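Long-range contacts in adenosine deaminase 1 (Arthrobacter aurescens, PDB 3RYS), which probably catalyses the zinc-dependent hydrolytic deamination of adenine to hypoxanthine, a step of purine salvage and nitrogen catabolism: residues H19-G24 and S279-Y284; E99-P104 and L137-F142; L273-N278 and A308-N313; S314-F319 and V327-V332. One frame throughout, in Å; residues are numbered along the deposited sequence.

Contact 1. Residues H19-G24 and S279-Y284. With ZN (zinc ion), chain C; ADE (adenine), chain D.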
# COMPACT_ATOMS: atom_id res chain seq x y z
N HIS A 19 -0.19 1.37 3.39
CA HIS A 19 0.48 1.06 2.13
C HIS A 19 -0.12 -0.21 1.54
O HIS A 19 0.24 -1.33 1.94
CB HIS A 19 1.98 0.88 2.37
CG HIS A 19 2.78 0.71 1.11
ND1 HIS A 19 4.09 1.12 1.01
CD2 HIS A 19 2.46 0.17 -0.08
CE1 HIS A 19 4.54 0.84 -0.20
NE2 HIS A 19 3.57 0.26 -0.88
N LEU A 20 -1.05 -0.05 0.60
CA LEU A 20 -1.73 -1.19 0.01
C LEU A 20 -2.38 -0.86 -1.32
O LEU A 20 -3.19 0.06 -1.41
CB LEU A 20 -2.79 -1.74 0.96
CG LEU A 20 -3.62 -2.83 0.30
CD1 LEU A 20 -3.65 -4.07 1.17
CD2 LEU A 20 -5.03 -2.35 -0.06
N HIS A 21 -2.04 -1.63 -2.35
CA HIS A 21 -2.60 -1.46 -3.67
C HIS A 21 -3.78 -2.40 -3.87
O HIS A 21 -3.64 -3.62 -3.74
CB HIS A 21 -1.53 -1.72 -4.73
CG HIS A 21 -0.29 -0.93 -4.52
ND1 HIS A 21 -0.03 0.23 -5.21
CD2 HIS A 21 0.77 -1.13 -3.70
CE1 HIS A 21 1.14 0.72 -4.83
NE2 HIS A 21 1.64 -0.09 -3.91
N ILE A 22 -4.94 -1.85 -4.18
CA ILE A 22 -6.14 -2.66 -4.30
C ILE A 22 -6.00 -3.72 -5.40
O ILE A 22 -6.51 -4.83 -5.27
CB ILE A 22 -7.41 -1.80 -4.51
CG1 ILE A 22 -8.64 -2.57 -4.05
CG2 ILE A 22 -7.53 -1.34 -5.95
CD1 ILE A 22 -8.56 -3.05 -2.61
N GLU A 23 -5.28 -3.37 -6.47
CA GLU A 23 -5.04 -4.30 -7.57
C GLU A 23 -4.09 -5.43 -7.17
O GLU A 23 -4.07 -6.49 -7.80
CB GLU A 23 -4.45 -3.56 -8.78
CG GLU A 23 -5.32 -2.45 -9.34
CD GLU A 23 -5.10 -1.10 -8.66
OE1 GLU A 23 -4.70 -1.08 -7.48
OE2 GLU A 23 -5.31 -0.06 -9.32
N GLY A 24 -3.31 -5.20 -6.12
CA GLY A 24 -2.37 -6.19 -5.61
C GLY A 24 -3.07 -7.13 -4.64
O GLY A 24 -2.46 -8.03 -4.07
N SER A 279 1.25 -4.74 3.88
CA SER A 279 1.34 -5.93 3.03
C SER A 279 1.53 -5.56 1.55
O SER A 279 1.90 -6.42 0.74
CB SER A 279 0.13 -6.85 3.23
OG SER A 279 -1.08 -6.25 2.81
N ASP A 280 1.26 -4.30 1.22
CA ASP A 280 1.57 -3.74 -0.10
C ASP A 280 0.72 -4.35 -1.23
O ASP A 280 -0.25 -3.74 -1.67
CB ASP A 280 3.07 -3.89 -0.41
CG ASP A 280 3.50 -3.09 -1.62
OD1 ASP A 280 4.58 -3.37 -2.17
OD2 ASP A 280 2.75 -2.17 -2.02
N ASP A 281 1.12 -5.53 -1.70
CA ASP A 281 0.37 -6.27 -2.71
C ASP A 281 0.13 -7.70 -2.21
O ASP A 281 0.83 -8.63 -2.60
CB ASP A 281 1.14 -6.27 -4.04
CG ASP A 281 1.48 -4.86 -4.54
OD1 ASP A 281 0.60 -4.25 -5.18
OD2 ASP A 281 2.61 -4.37 -4.31
N PRO A 282 -0.88 -7.87 -1.34
CA PRO A 282 -1.13 -9.07 -0.53
C PRO A 282 -1.31 -10.37 -1.32
O PRO A 282 -0.91 -11.43 -0.84
CB PRO A 282 -2.45 -8.75 0.19
CG PRO A 282 -2.59 -7.28 0.11
CD PRO A 282 -1.93 -6.86 -1.16
N ALA A 283 -1.93 -10.30 -2.50
CA ALA A 283 -2.22 -11.52 -3.26
C ALA A 283 -1.02 -11.95 -4.10
O ALA A 283 -1.05 -13.00 -4.74
CB ALA A 283 -3.46 -11.33 -4.12
N TYR A 284 0.04 -11.15 -4.09
CA TYR A 284 1.23 -11.44 -4.88
C TYR A 284 2.44 -11.85 -4.02
O TYR A 284 3.35 -12.52 -4.50
CB TYR A 284 1.61 -10.24 -5.74
CG TYR A 284 0.68 -10.01 -6.91
CD1 TYR A 284 -0.53 -9.36 -6.73
CD2 TYR A 284 1.01 -10.45 -8.18
CE1 TYR A 284 -1.39 -9.15 -7.79
CE2 TYR A 284 0.16 -10.25 -9.25
CZ TYR A 284 -1.04 -9.59 -9.05
OH TYR A 284 -1.89 -9.38 -10.11
ZN ZN C . 3.80 -0.42 -3.08
N9 ADE D . 2.91 -0.88 -7.82
C8 ADE D . 2.22 -1.72 -6.98
N7 ADE D . 2.90 -2.08 -5.91
C5 ADE D . 4.12 -1.43 -6.07
C6 ADE D . 5.28 -1.39 -5.27
N6 ADE D . 5.40 -2.06 -4.12
N1 ADE D . 6.32 -0.64 -5.71
C2 ADE D . 6.19 0.02 -6.87
N3 ADE D . 5.15 0.07 -7.70
C4 ADE D . 4.14 -0.69 -7.24
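H19 and H21 each stand alongside D280, their side chains running the same way as its carboxylate, and all three converge on the zinc ion. NE2 of H19, NE2 of H21 and OD2 of D280 each lie 2.3 Å from the zinc, and adenine N6 2.5 Å, so the imidazoles meet the carboxylate through the metal. The H19 ring is turned steeply, 76° from the carboxylate plane. CG of D280 is anti to the backbone N (chi1 -168°), which brings it back toward the histidines. D281 slants across H21 with the two flat groups nearly parallel (13°). Its OD2 is 2.8 Å from N7 of adenine, the atom that sits over one face of the H21 ring. Backbone bonds hold the loops: H21 N to D280 O at 2.8 Å and A283 N to G24 O at 2.8 Å, while L20 CD1 rests on P282 CG (3.5 Å). Outside the two segments, H199 also binds the zinc, T245 holds H19 ND1 and S250 holds D280 OD1. An HxH pair after the first barrel strand and an aspartate after the last are typical of the mononuclear zinc site of adenosine deaminase-like TIM barrels.

Contact 2. Residues E99-P104 and L137-F142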
# COMPACT_ATOMS: atom_id res chain seq x y z
N GLU A 99 -5.93 2.73 4.27
CA GLU A 99 -5.78 3.78 3.28
C GLU A 99 -5.27 3.18 1.97
O GLU A 99 -4.12 2.77 1.86
CB GLU A 99 -4.89 4.91 3.80
CG GLU A 99 -5.58 5.71 4.90
CD GLU A 99 -4.72 6.81 5.50
OE1 GLU A 99 -3.81 7.32 4.81
OE2 GLU A 99 -4.97 7.17 6.67
N ILE A 100 -6.17 3.12 1.00
CA ILE A 100 -6.01 2.23 -0.15
C ILE A 100 -5.60 2.93 -1.43
O ILE A 100 -6.22 3.91 -1.84
CB ILE A 100 -7.33 1.46 -0.39
CG1 ILE A 100 -7.70 0.67 0.87
CG2 ILE A 100 -7.21 0.55 -1.60
CD1 ILE A 100 -9.17 0.32 0.97
N MET A 101 -4.55 2.42 -2.06
CA MET A 101 -4.10 2.96 -3.33
C MET A 101 -4.78 2.28 -4.52
O MET A 101 -5.25 1.14 -4.45
CB MET A 101 -2.58 2.86 -3.47
CG MET A 101 -1.85 4.14 -3.09
SD MET A 101 -0.06 3.96 -3.19
CE MET A 101 0.27 3.10 -1.65
N MET A 102 -4.80 3.01 -5.63
CA MET A 102 -5.43 2.55 -6.84
C MET A 102 -4.70 3.23 -7.99
O MET A 102 -4.32 4.39 -7.87
CB MET A 102 -6.90 2.95 -6.81
CG MET A 102 -7.59 3.00 -8.15
SD MET A 102 -9.21 3.76 -7.94
CE MET A 102 -9.82 3.67 -9.62
N ASP A 103 -4.47 2.49 -9.07
CA ASP A 103 -3.79 3.04 -10.23
C ASP A 103 -4.79 3.37 -11.33
O ASP A 103 -5.02 2.56 -12.24
CB ASP A 103 -2.74 2.06 -10.77
CG ASP A 103 -1.67 1.71 -9.75
OD1 ASP A 103 -1.46 2.50 -8.80
OD2 ASP A 103 -1.03 0.64 -9.90
N PRO A 104 -5.39 4.57 -11.27
CA PRO A 104 -6.38 4.98 -12.26
C PRO A 104 -5.90 4.70 -13.69
O PRO A 104 -6.65 4.17 -14.50
CB PRO A 104 -6.48 6.50 -12.04
CG PRO A 104 -6.05 6.70 -10.65
CD PRO A 104 -5.03 5.66 -10.36
N LEU A 137 -9.74 5.37 3.35
CA LEU A 137 -9.45 6.51 2.50
C LEU A 137 -8.98 6.02 1.13
O LEU A 137 -8.25 5.03 1.03
CB LEU A 137 -8.39 7.42 3.13
CG LEU A 137 -8.84 8.42 4.21
CD1 LEU A 137 -10.15 9.12 3.82
CD2 LEU A 137 -8.98 7.74 5.56
N LEU A 138 -9.42 6.70 0.08
CA LEU A 138 -9.02 6.32 -1.27
C LEU A 138 -7.89 7.21 -1.77
O LEU A 138 -8.00 8.44 -1.77
CB LEU A 138 -10.21 6.38 -2.23
CG LEU A 138 -9.97 5.81 -3.63
CD1 LEU A 138 -9.27 4.45 -3.54
CD2 LEU A 138 -11.27 5.70 -4.41
N ILE A 139 -6.80 6.58 -2.19
CA ILE A 139 -5.66 7.32 -2.71
C ILE A 139 -5.41 6.95 -4.17
O ILE A 139 -5.16 5.79 -4.49
CB ILE A 139 -4.39 7.03 -1.90
CG1 ILE A 139 -4.48 7.73 -0.54
CG2 ILE A 139 -3.14 7.50 -2.64
CD1 ILE A 139 -3.20 7.65 0.25
N ALA A 140 -5.49 7.95 -5.04
CA ALA A 140 -5.18 7.73 -6.45
C ALA A 140 -3.68 7.79 -6.65
O ALA A 140 -3.04 8.81 -6.38
CB ALA A 140 -5.88 8.77 -7.31
N ALA A 141 -3.10 6.68 -7.10
CA ALA A 141 -1.67 6.60 -7.36
C ALA A 141 -1.37 6.70 -8.85
O ALA A 141 -2.11 6.17 -9.68
CB ALA A 141 -1.08 5.33 -6.77
N PHE A 142 -0.27 7.37 -9.18
CA PHE A 142 0.09 7.62 -10.57
C PHE A 142 1.30 6.80 -11.00
O PHE A 142 2.23 6.60 -10.23
CB PHE A 142 0.29 9.12 -10.78
CG PHE A 142 -0.97 9.93 -10.59
CD1 PHE A 142 -1.76 10.26 -11.68
CD2 PHE A 142 -1.37 10.32 -9.32
CE1 PHE A 142 -2.93 10.99 -11.50
CE2 PHE A 142 -2.54 11.05 -9.15
CZ PHE A 142 -3.32 11.38 -10.24
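E99-P104 and L137-F142 lie on neighbouring parallel strands of the TIM barrel, in register from E99 beside L137 to M102 beside A140. The axes approach to 4.7 Å and cross at -32°, the twist expected between adjacent barrel strands. I100 is bonded through both its N and its O: the N reaches L137 O at 2.8 Å and the O accepts from I139 N at 2.8 Å; the next bond, M102 N to I139 O, is weak. On the face carrying E99, M101, L137 and I139, equivalent side chains run side by side. CG of M101 touches CG2 of I139 at 3.6 Å and also CB of A141 at 3.9 Å, and CG of E99 lies 3.7 Å from CB of L137. M101 and I139 continue onto I197 of the strand 195-200. The other face, with I100, M102, L138 and A140, meets helices 114-125 and 148-160. There CG of P104, a neighbour of L114 and V154, rests 3.9 Å from CB of A140; an alanine in place of P104 would lose CG and CD and would probably open a gap beside A140 CB. E99 OE1 forms a salt bridge with R220, E99 OE2 accepts from F319 N, and D103 OD2 bonds Y66 OH. Main-chain bonds thus set the strand spacing, while the buried carboxylates probably depend on these outside partners.

Contact 3. Residues L273-N278 and A308-N313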
# COMPACT_ATOMS: atom_id res chain seq x y z
N LEU A 273 13.16 5.51 13.52
CA LEU A 273 12.41 5.78 12.30
C LEU A 273 10.94 5.46 12.55
O LEU A 273 10.62 4.41 13.12
CB LEU A 273 12.94 4.95 11.13
CG LEU A 273 14.32 5.31 10.59
CD1 LEU A 273 14.73 4.33 9.50
CD2 LEU A 273 14.33 6.73 10.06
N ASN A 274 10.06 6.36 12.13
CA ASN A 274 8.62 6.18 12.34
C ASN A 274 8.01 5.16 11.37
O ASN A 274 7.21 5.52 10.51
CB ASN A 274 7.92 7.52 12.22
CG ASN A 274 6.44 7.43 12.49
OD1 ASN A 274 5.99 6.53 13.21
ND2 ASN A 274 5.67 8.35 11.92
N VAL A 275 8.39 3.90 11.53
CA VAL A 275 8.00 2.87 10.58
C VAL A 275 6.74 2.11 10.98
O VAL A 275 6.41 2.01 12.17
CB VAL A 275 9.13 1.84 10.38
CG1 VAL A 275 10.27 2.43 9.57
CG2 VAL A 275 9.62 1.33 11.74
N CYS A 276 6.05 1.57 9.98
CA CYS A 276 4.92 0.69 10.22
C CYS A 276 4.92 -0.45 9.21
O CYS A 276 5.64 -0.40 8.21
CB CYS A 276 3.60 1.46 10.16
SG CYS A 276 3.20 2.19 8.55
N VAL A 277 4.13 -1.48 9.49
CA VAL A 277 4.11 -2.71 8.70
C VAL A 277 2.91 -2.75 7.75
O VAL A 277 1.78 -2.50 8.16
CB VAL A 277 4.08 -3.94 9.62
CG1 VAL A 277 4.00 -5.22 8.82
CG2 VAL A 277 5.31 -3.95 10.52
N ASN A 278 3.18 -3.07 6.49
CA ASN A 278 2.15 -3.10 5.45
C ASN A 278 2.33 -4.31 4.53
O ASN A 278 3.43 -4.84 4.40
CB ASN A 278 2.19 -1.81 4.63
CG ASN A 278 2.11 -0.56 5.50
OD1 ASN A 278 3.09 -0.14 6.11
ND2 ASN A 278 0.93 0.04 5.54
N ALA A 308 3.25 -3.78 19.07
CA ALA A 308 2.33 -2.71 19.45
C ALA A 308 2.83 -1.35 18.98
O ALA A 308 2.07 -0.54 18.47
CB ALA A 308 2.12 -2.70 20.95
N THR A 309 4.13 -1.11 19.16
CA THR A 309 4.73 0.13 18.71
C THR A 309 4.49 0.32 17.22
O THR A 309 4.08 1.41 16.78
CB THR A 309 6.24 0.17 19.03
OG1 THR A 309 6.44 0.13 20.44
CG2 THR A 309 6.87 1.45 18.48
N LEU A 310 4.72 -0.73 16.44
CA LEU A 310 4.48 -0.71 15.00
C LEU A 310 3.03 -0.38 14.68
O LEU A 310 2.74 0.42 13.79
CB LEU A 310 4.85 -2.06 14.38
CG LEU A 310 6.33 -2.42 14.41
CD1 LEU A 310 6.55 -3.84 13.92
CD2 LEU A 310 7.14 -1.43 13.58
N ALA A 311 2.12 -1.02 15.41
CA ALA A 311 0.69 -0.78 15.27
C ALA A 311 0.33 0.68 15.52
O ALA A 311 -0.36 1.31 14.71
CB ALA A 311 -0.09 -1.68 16.22
N ALA A 312 0.80 1.22 16.64
CA ALA A 312 0.47 2.58 17.03
C ALA A 312 1.07 3.60 16.06
O ALA A 312 0.46 4.64 15.80
CB ALA A 312 0.90 2.87 18.46
N ASN A 313 2.25 3.31 15.53
CA ASN A 313 2.82 4.13 14.48
C ASN A 313 1.84 4.24 13.32
O ASN A 313 1.50 5.34 12.88
CB ASN A 313 4.14 3.54 13.98
CG ASN A 313 5.29 3.78 14.93
OD1 ASN A 313 6.41 3.32 14.69
ND2 ASN A 313 5.03 4.50 16.01
O HOH W 1 2.31 -1.49 11.58
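L310 and N313 carry the packed part of this contact, L310 over V275 and V277, N313 against N274 and V275. The L310 side chain slants across that of V277. CG1 of V277 is anti to its backbone N (chi1 177°), which puts CG2 anti to the carbonyl carbon, beside the backbone N, from where it meets CD1 of L310 at 3.6 Å. The second methyl of L310 goes to V275: CD2 lies 3.8 Å from V275 O and 4.1 Å from V275 CG2, and these two side chains run alongside each other. L310 therefore straddles V275 and V277 with one methyl for each. F293 of helix 289-300 and L269 of helix 265-270 also pack on L310. N313 points toward the strand and slides past N274 in the opposite direction, their amide planes 83° apart. CB of N313 is 3.3 Å from V275 O. Strand 275-277 is the last strand of the TIM barrel, paired in parallel with 244-246, and helix 304-317 follows it in sequence after helix 289-300. The helix runs across the strand, not along it: the axes come within 6.7 Å at -100°. The looser part lies between V277 N and L310 O, which are not in direct contact. A water bridges them, accepting from V277 N at 2.8 Å and donating weakly to L310 O. Beyond the packed end, N274 is the centre of an inverse gamma turn that leads into the strand, and its ND2 is bonded to Q241 O.

Contact 4. Residues S314-F319 and V327-V332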
# COMPACT_ATOMS: atom_id res chain seq x y z
N SER A 314 1.39 3.10 12.82
CA SER A 314 0.49 3.06 11.68
C SER A 314 -0.76 3.90 11.91
O SER A 314 -1.34 4.46 10.97
CB SER A 314 0.10 1.63 11.34
OG SER A 314 -1.01 1.22 12.11
N ILE A 315 -1.18 4.00 13.17
CA ILE A 315 -2.37 4.78 13.50
C ILE A 315 -2.04 6.26 13.57
O ILE A 315 -2.76 7.09 13.01
CB ILE A 315 -3.02 4.31 14.81
CG1 ILE A 315 -3.44 2.84 14.71
CG2 ILE A 315 -4.23 5.18 15.14
CD1 ILE A 315 -3.99 2.27 15.99
N ARG A 316 -0.95 6.59 14.25
CA ARG A 316 -0.52 7.98 14.35
C ARG A 316 -0.19 8.56 12.98
O ARG A 316 -0.31 9.76 12.76
CB ARG A 316 0.72 8.11 15.24
CG ARG A 316 0.52 7.69 16.67
CD ARG A 316 1.71 8.13 17.51
NE ARG A 316 1.76 7.41 18.78
CZ ARG A 316 2.47 6.31 18.99
NH1 ARG A 316 3.20 5.80 18.01
NH2 ARG A 316 2.45 5.72 20.18
N SER A 317 0.23 7.69 12.07
CA SER A 317 0.67 8.12 10.75
C SER A 317 -0.49 8.23 9.76
O SER A 317 -0.39 8.93 8.75
CB SER A 317 1.75 7.18 10.21
OG SER A 317 2.85 7.10 11.10
N SER A 318 -1.59 7.54 10.04
CA SER A 318 -2.74 7.57 9.14
C SER A 318 -3.30 8.99 8.99
O SER A 318 -2.98 9.89 9.78
CB SER A 318 -3.84 6.61 9.62
OG SER A 318 -4.41 7.05 10.84
N PHE A 319 -4.13 9.18 7.97
CA PHE A 319 -4.81 10.45 7.75
C PHE A 319 -6.23 10.37 8.28
O PHE A 319 -7.12 11.08 7.81
CB PHE A 319 -4.81 10.82 6.26
CG PHE A 319 -3.44 10.98 5.67
CD1 PHE A 319 -2.42 11.58 6.40
CD2 PHE A 319 -3.16 10.54 4.39
CE1 PHE A 319 -1.15 11.73 5.85
CE2 PHE A 319 -1.89 10.69 3.84
CZ PHE A 319 -0.89 11.29 4.58
N VAL A 327 -9.48 6.07 19.53
CA VAL A 327 -10.14 4.81 19.86
C VAL A 327 -9.32 3.60 19.38
O VAL A 327 -9.27 2.57 20.05
CB VAL A 327 -11.59 4.73 19.31
CG1 VAL A 327 -12.40 5.93 19.79
CG2 VAL A 327 -11.59 4.64 17.80
N LEU A 328 -8.67 3.74 18.23
CA LEU A 328 -7.81 2.69 17.71
C LEU A 328 -6.54 2.56 18.54
O LEU A 328 -6.09 1.45 18.84
CB LEU A 328 -7.46 2.94 16.24
CG LEU A 328 -8.40 2.36 15.18
CD1 LEU A 328 -9.86 2.40 15.63
CD2 LEU A 328 -8.22 3.06 13.85
N LEU A 329 -5.96 3.69 18.92
CA LEU A 329 -4.81 3.69 19.82
C LEU A 329 -5.13 2.97 21.13
O LEU A 329 -4.31 2.22 21.65
CB LEU A 329 -4.34 5.12 20.09
CG LEU A 329 -3.03 5.56 19.43
CD1 LEU A 329 -2.61 4.63 18.30
CD2 LEU A 329 -3.14 7.00 18.94
N ASP A 330 -6.33 3.21 21.66
CA ASP A 330 -6.74 2.57 22.90
C ASP A 330 -6.90 1.07 22.72
O ASP A 330 -6.77 0.30 23.68
CB ASP A 330 -8.04 3.19 23.43
CG ASP A 330 -7.81 4.50 24.15
OD1 ASP A 330 -6.66 4.76 24.57
OD2 ASP A 330 -8.78 5.28 24.30
N GLU A 331 -7.21 0.69 21.53
CA GLU A 331 -7.33 -0.66 21.13
C GLU A 331 -6.02 -1.37 21.12
O GLU A 331 -5.99 -2.50 21.43
CB GLU A 331 -7.98 -0.69 19.78
CG GLU A 331 -9.36 -1.15 19.82
CD GLU A 331 -10.10 -0.97 18.55
OE1 GLU A 331 -11.12 -0.32 18.54
OE2 GLU A 331 -9.69 -1.52 17.57
N VAL A 332 -4.94 -0.70 20.76
CA VAL A 332 -3.67 -1.35 20.76
C VAL A 332 -3.11 -1.51 22.13
O VAL A 332 -2.50 -2.51 22.42
CB VAL A 332 -2.64 -0.83 19.71
CG1 VAL A 332 -3.05 0.33 19.05
CG2 VAL A 332 -1.31 -0.70 20.24
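I315 reaches from helix 304-317 into the side of helix 322-339, where it meets L329, L328 and V332. Its CB already lies 3.5 Å from CD1 of L329, the two side chains sliding past each other in opposite directions. CG2, anti to the backbone N, stays with the same methyl, 3.6 Å from L329 CD1, and has L328 CB at 4.1 Å. The other branch leaves along a different line: CG1 is anti to the carbonyl carbon (chi1 -60°) and sits 4.1 Å from L329 CD1. With chi2 at 176° the chain is extended, which carries CD1 outward to the facing helix. There CD1 lies 3.5 Å from L328 CB and 3.7 Å from V332 CG1, so the tip touches residues one turn apart. It also has L329 CD1 at 3.6 Å, so that one methyl accompanies I315 from CB to its tip. An alanine in place of I315 would probably open a gap beside L328 CB, V332 CG1 and L329 CD1, the last keeping just its contact with CB. CG of R316 approaches CD2 of L329 more distantly, at 4.4 Å. The backbone of I315 is engaged too: its O accepts from both S318 N and S318 OG. Around the contact, L329 and V332 also rest on A312 and A308, further back on helix 304-317. L328 packs on R96 and H97 of strand 95-102, E331 forms a salt bridge with R96, and S314 OG bonds the backbone of A16 in strand 15-17, joining both helices to neighbouring barrel strands.

All four contacts belong to one TIM-barrel domain. Contact 1 joins the loops after strands 15-17 and 275-277, on which the zinc site is built. Contact 2, nested between its segments along the chain, pairs strands 95-102 and 135-143; the centres of contacts 1 and 2 are about 11 Å apart, and E23 OE2 to D103 N links them. Contact 3 alternates with contact 1 in sequence, about 18 Å away centre to centre, and includes the strand leading into the zinc-binding loop. Contact 4 comes last, sharing helix 304-317 with contact 3; their centres are about 10 Å apart. It touches contact 2 through E99 OE2 and F319 N, but packs the last two helices together away from the annotated sites.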